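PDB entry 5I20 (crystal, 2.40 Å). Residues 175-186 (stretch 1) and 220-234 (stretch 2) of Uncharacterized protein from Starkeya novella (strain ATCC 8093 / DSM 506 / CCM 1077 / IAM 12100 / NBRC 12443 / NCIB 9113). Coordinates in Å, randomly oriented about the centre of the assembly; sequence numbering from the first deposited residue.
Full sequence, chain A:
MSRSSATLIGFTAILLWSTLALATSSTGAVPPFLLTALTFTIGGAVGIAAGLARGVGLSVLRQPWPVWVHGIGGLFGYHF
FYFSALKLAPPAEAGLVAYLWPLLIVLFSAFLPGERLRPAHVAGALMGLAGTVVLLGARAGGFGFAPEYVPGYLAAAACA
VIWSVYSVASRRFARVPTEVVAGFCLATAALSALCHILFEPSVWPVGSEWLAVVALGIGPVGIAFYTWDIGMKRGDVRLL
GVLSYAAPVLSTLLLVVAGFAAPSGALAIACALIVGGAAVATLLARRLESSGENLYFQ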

# COMPACT_ATOMS: atom_id res chain seq x y z
N ARG A 175 10.88 -16.09 8.69
CA ARG A 175 12.03 -16.88 8.25
C ARG A 175 12.23 -16.80 6.74
O ARG A 175 13.34 -17.01 6.24
CB ARG A 175 11.88 -18.34 8.68
N VAL A 176 11.16 -16.48 6.02
CA VAL A 176 11.21 -16.40 4.56
C VAL A 176 11.96 -15.16 4.09
O VAL A 176 11.61 -14.04 4.46
CB VAL A 176 9.79 -16.40 3.95
CG1 VAL A 176 9.86 -16.28 2.44
CG2 VAL A 176 9.03 -17.66 4.36
N PRO A 177 13.00 -15.36 3.26
CA PRO A 177 13.84 -14.28 2.73
C PRO A 177 13.03 -13.22 1.97
O PRO A 177 12.01 -13.53 1.37
CB PRO A 177 14.80 -15.00 1.78
CG PRO A 177 14.86 -16.40 2.31
CD PRO A 177 13.48 -16.69 2.82
N THR A 178 13.51 -11.98 2.01
CA THR A 178 12.82 -10.86 1.38
C THR A 178 12.74 -11.01 -0.13
O THR A 178 11.75 -10.64 -0.75
CB THR A 178 13.51 -9.52 1.72
OG1 THR A 178 13.58 -9.36 3.14
CG2 THR A 178 12.75 -8.35 1.12
N GLU A 179 13.79 -11.57 -0.72
CA GLU A 179 13.88 -11.72 -2.17
C GLU A 179 12.78 -12.62 -2.75
O GLU A 179 12.56 -12.64 -3.96
CB GLU A 179 15.26 -12.28 -2.57
CG GLU A 179 16.05 -12.90 -1.43
CD GLU A 179 16.81 -11.87 -0.60
OE1 GLU A 179 17.32 -10.90 -1.19
OE2 GLU A 179 16.88 -12.04 0.63
N VAL A 180 12.10 -13.35 -1.87
CA VAL A 180 11.01 -14.23 -2.29
C VAL A 180 9.83 -13.40 -2.85
O VAL A 180 9.09 -13.87 -3.71
CB VAL A 180 10.54 -15.13 -1.13
CG1 VAL A 180 9.32 -15.96 -1.52
CG2 VAL A 180 11.68 -16.04 -0.69
N VAL A 181 9.70 -12.17 -2.37
CA VAL A 181 8.68 -11.23 -2.85
C VAL A 181 8.75 -11.05 -4.37
O VAL A 181 7.73 -10.84 -5.02
CB VAL A 181 8.82 -9.85 -2.14
CG1 VAL A 181 7.96 -8.79 -2.82
CG2 VAL A 181 8.46 -9.97 -0.67
N ALA A 182 9.95 -11.15 -4.92
CA ALA A 182 10.14 -11.13 -6.37
C ALA A 182 9.31 -12.22 -7.04
O ALA A 182 8.73 -12.01 -8.10
CB ALA A 182 11.61 -11.29 -6.72
N GLY A 183 9.25 -13.38 -6.39
CA GLY A 183 8.44 -14.48 -6.88
C GLY A 183 6.96 -14.14 -6.81
O GLY A 183 6.19 -14.53 -7.68
N PHE A 184 6.58 -13.42 -5.77
CA PHE A 184 5.20 -12.96 -5.61
C PHE A 184 4.84 -11.98 -6.71
O PHE A 184 3.74 -12.05 -7.28
CB PHE A 184 5.00 -12.29 -4.24
CG PHE A 184 5.26 -13.19 -3.07
CD1 PHE A 184 5.23 -14.57 -3.20
CD2 PHE A 184 5.51 -12.65 -1.82
CE1 PHE A 184 5.46 -15.39 -2.11
CE2 PHE A 184 5.75 -13.46 -0.72
CZ PHE A 184 5.72 -14.83 -0.87
N CYS A 185 5.76 -11.07 -7.01
CA CYS A 185 5.52 -10.05 -8.02
C CYS A 185 5.42 -10.66 -9.42
O CYS A 185 4.52 -10.32 -10.18
CB CYS A 185 6.63 -8.99 -7.99
SG CYS A 185 6.57 -7.91 -6.54
N LEU A 186 6.34 -11.56 -9.75
CA LEU A 186 6.35 -12.20 -11.06
C LEU A 186 5.10 -13.05 -11.26
O LEU A 186 4.49 -13.03 -12.33
CB LEU A 186 7.60 -13.05 -11.24
CG LEU A 186 8.92 -12.27 -11.34
CD1 LEU A 186 10.10 -13.21 -11.46
CD2 LEU A 186 8.88 -11.29 -12.50
N PRO A 220 7.66 2.19 -6.32
CA PRO A 220 6.47 1.76 -5.59
C PRO A 220 6.19 0.25 -5.68
O PRO A 220 5.24 -0.23 -5.07
CB PRO A 220 5.34 2.55 -6.26
CG PRO A 220 6.02 3.76 -6.81
CD PRO A 220 7.36 3.28 -7.27
N VAL A 221 7.00 -0.47 -6.45
CA VAL A 221 6.87 -1.92 -6.55
C VAL A 221 8.21 -2.61 -6.30
O VAL A 221 8.34 -3.43 -5.39
CB VAL A 221 6.33 -2.35 -7.93
CG1 VAL A 221 6.36 -3.86 -8.06
CG2 VAL A 221 4.91 -1.83 -8.14
N GLY A 222 9.20 -2.27 -7.12
CA GLY A 222 10.49 -2.94 -7.08
C GLY A 222 11.32 -2.71 -5.83
O GLY A 222 12.34 -3.36 -5.63
N ILE A 223 10.90 -1.77 -5.00
CA ILE A 223 11.59 -1.52 -3.74
C ILE A 223 10.60 -1.54 -2.58
O ILE A 223 10.88 -2.12 -1.53
CB ILE A 223 12.35 -0.18 -3.76
CG1 ILE A 223 13.47 -0.21 -4.80
CG2 ILE A 223 12.92 0.14 -2.39
CD1 ILE A 223 14.22 1.10 -4.93
N ALA A 224 9.44 -0.93 -2.79
CA ALA A 224 8.45 -0.75 -1.74
C ALA A 224 7.96 -2.06 -1.13
O ALA A 224 7.79 -2.15 0.08
CB ALA A 224 7.27 0.04 -2.27
N PHE A 225 7.74 -3.08 -1.95
CA PHE A 225 7.24 -4.34 -1.42
C PHE A 225 8.31 -5.09 -0.63
O PHE A 225 8.01 -5.81 0.32
CB PHE A 225 6.69 -5.23 -2.54
CG PHE A 225 5.37 -4.75 -3.08
CD1 PHE A 225 4.22 -4.87 -2.32
CD2 PHE A 225 5.28 -4.16 -4.33
CE1 PHE A 225 3.00 -4.42 -2.80
CE2 PHE A 225 4.07 -3.72 -4.81
CZ PHE A 225 2.93 -3.85 -4.05
N TYR A 226 9.57 -4.91 -1.02
CA TYR A 226 10.67 -5.55 -0.30
C TYR A 226 10.96 -4.83 1.01
O TYR A 226 11.22 -5.46 2.03
CB TYR A 226 11.92 -5.61 -1.17
CG TYR A 226 11.68 -6.27 -2.51
CD1 TYR A 226 11.83 -7.64 -2.67
CD2 TYR A 226 11.29 -5.52 -3.61
CE1 TYR A 226 11.60 -8.25 -3.89
CE2 TYR A 226 11.06 -6.12 -4.83
CZ TYR A 226 11.22 -7.49 -4.96
OH TYR A 226 10.99 -8.08 -6.18
N THR A 227 10.91 -3.50 0.97
CA THR A 227 11.18 -2.70 2.17
C THR A 227 10.00 -2.78 3.14
O THR A 227 10.16 -2.58 4.34
CB THR A 227 11.49 -1.23 1.80
OG1 THR A 227 11.87 -0.50 2.97
CG2 THR A 227 10.30 -0.57 1.19
N TRP A 228 8.82 -3.08 2.61
CA TRP A 228 7.63 -3.29 3.43
C TRP A 228 7.70 -4.67 4.08
O TRP A 228 7.31 -4.85 5.23
CB TRP A 228 6.37 -3.14 2.58
CG TRP A 228 5.07 -3.27 3.32
CD1 TRP A 228 4.19 -4.31 3.25
CD2 TRP A 228 4.50 -2.31 4.22
NE1 TRP A 228 3.10 -4.06 4.06
CE2 TRP A 228 3.27 -2.85 4.66
CE3 TRP A 228 4.90 -1.07 4.70
CZ2 TRP A 228 2.44 -2.17 5.56
CZ3 TRP A 228 4.08 -0.40 5.59
CH2 TRP A 228 2.87 -0.95 6.01
N ASP A 229 8.20 -5.63 3.32
CA ASP A 229 8.40 -6.99 3.83
C ASP A 229 9.35 -6.98 5.02
O ASP A 229 9.11 -7.68 6.02
CB ASP A 229 8.93 -7.90 2.72
CG ASP A 229 8.92 -9.36 3.12
OD1 ASP A 229 7.83 -9.96 3.20
OD2 ASP A 229 10.02 -9.92 3.34
N ILE A 230 10.41 -6.19 4.93
CA ILE A 230 11.38 -6.07 6.02
C ILE A 230 10.74 -5.46 7.27
O ILE A 230 10.92 -5.97 8.37
CB ILE A 230 12.59 -5.21 5.60
CG1 ILE A 230 13.40 -5.94 4.52
CG2 ILE A 230 13.47 -4.89 6.80
CD1 ILE A 230 14.64 -5.18 4.07
N GLY A 231 9.98 -4.39 7.08
CA GLY A 231 9.29 -3.74 8.19
C GLY A 231 8.27 -4.65 8.86
O GLY A 231 8.13 -4.62 10.08
N MET A 232 7.57 -5.45 8.08
CA MET A 232 6.54 -6.33 8.63
C MET A 232 7.14 -7.49 9.42
O MET A 232 6.55 -7.97 10.38
CB MET A 232 5.62 -6.87 7.52
CG MET A 232 4.64 -5.86 6.94
SD MET A 232 3.44 -5.20 8.13
CE MET A 232 4.15 -3.59 8.46
N LYS A 233 8.32 -7.94 9.00
CA LYS A 233 8.95 -9.13 9.58
C LYS A 233 9.89 -8.82 10.75
O LYS A 233 10.12 -9.67 11.60
CB LYS A 233 9.71 -9.90 8.51
CG LYS A 233 8.82 -10.62 7.52
CD LYS A 233 9.62 -11.34 6.45
CE LYS A 233 8.70 -12.06 5.48
NZ LYS A 233 9.43 -12.57 4.29
N ARG A 234 10.42 -7.60 10.78
CA ARG A 234 11.45 -7.25 11.75
C ARG A 234 11.19 -5.91 12.43
O ARG A 234 11.83 -5.58 13.43
CB ARG A 234 12.82 -7.22 11.09
CG ARG A 234 13.40 -8.58 10.75
CD ARG A 234 14.16 -8.52 9.44
NE ARG A 234 15.36 -9.34 9.44
CZ ARG A 234 16.16 -9.48 8.39
NH1 ARG A 234 15.89 -8.85 7.26
NH2 ARG A 234 17.24 -10.25 8.48

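Stretch 1 runs from a loop into a helix that includes 181-186, which crosses the helix that follows Ile223 in stretch 2 at 135° between their N-to-C directions; the contact buries 512 Å² in all, with the largest covered areas on Tyr226 (96 Å²) and Thr178 (85 Å²). A single hydrogen bond links the stretches, from Lys233 NZ to Val176 O (2.6 Å). The lysine chain, t from chi2 to chi4, is long enough to reach a carbonyl in the loop before the helix. Lys233 NZ also forms a salt bridge with Asp229 OD2 (2.9 Å), one turn earlier, so the carboxylate balances the ammonium charge. Tyr226, at m, extends its ring along stretch 1. Val181 CG1 lies over one face, 4.1 Å from the centroid of the Tyr226 ring, in a CH-pi contact, while the carbonyls of Thr178 and Glu179 sit near the ring plane at its edge. Tyr226 OH lies 3.2 Å from Ala182 CA and 3.3 Å from Ala182 CB, so the methyl packs directly against it; this hydroxyl is hydrogen-bonded elsewhere in the structure. Among apolar contacts, the branched Val181 points toward stretch 2, and Val181 CG1 also meets Phe225 CB at 3.8 Å. Thr178 CG2 packs 3.7 Å from Tyr226 CB. Farther along, Cys185 SG lies 4.3 Å from Val221 CG1 and obliquely 5.3 Å from the Phe225 ring centroid.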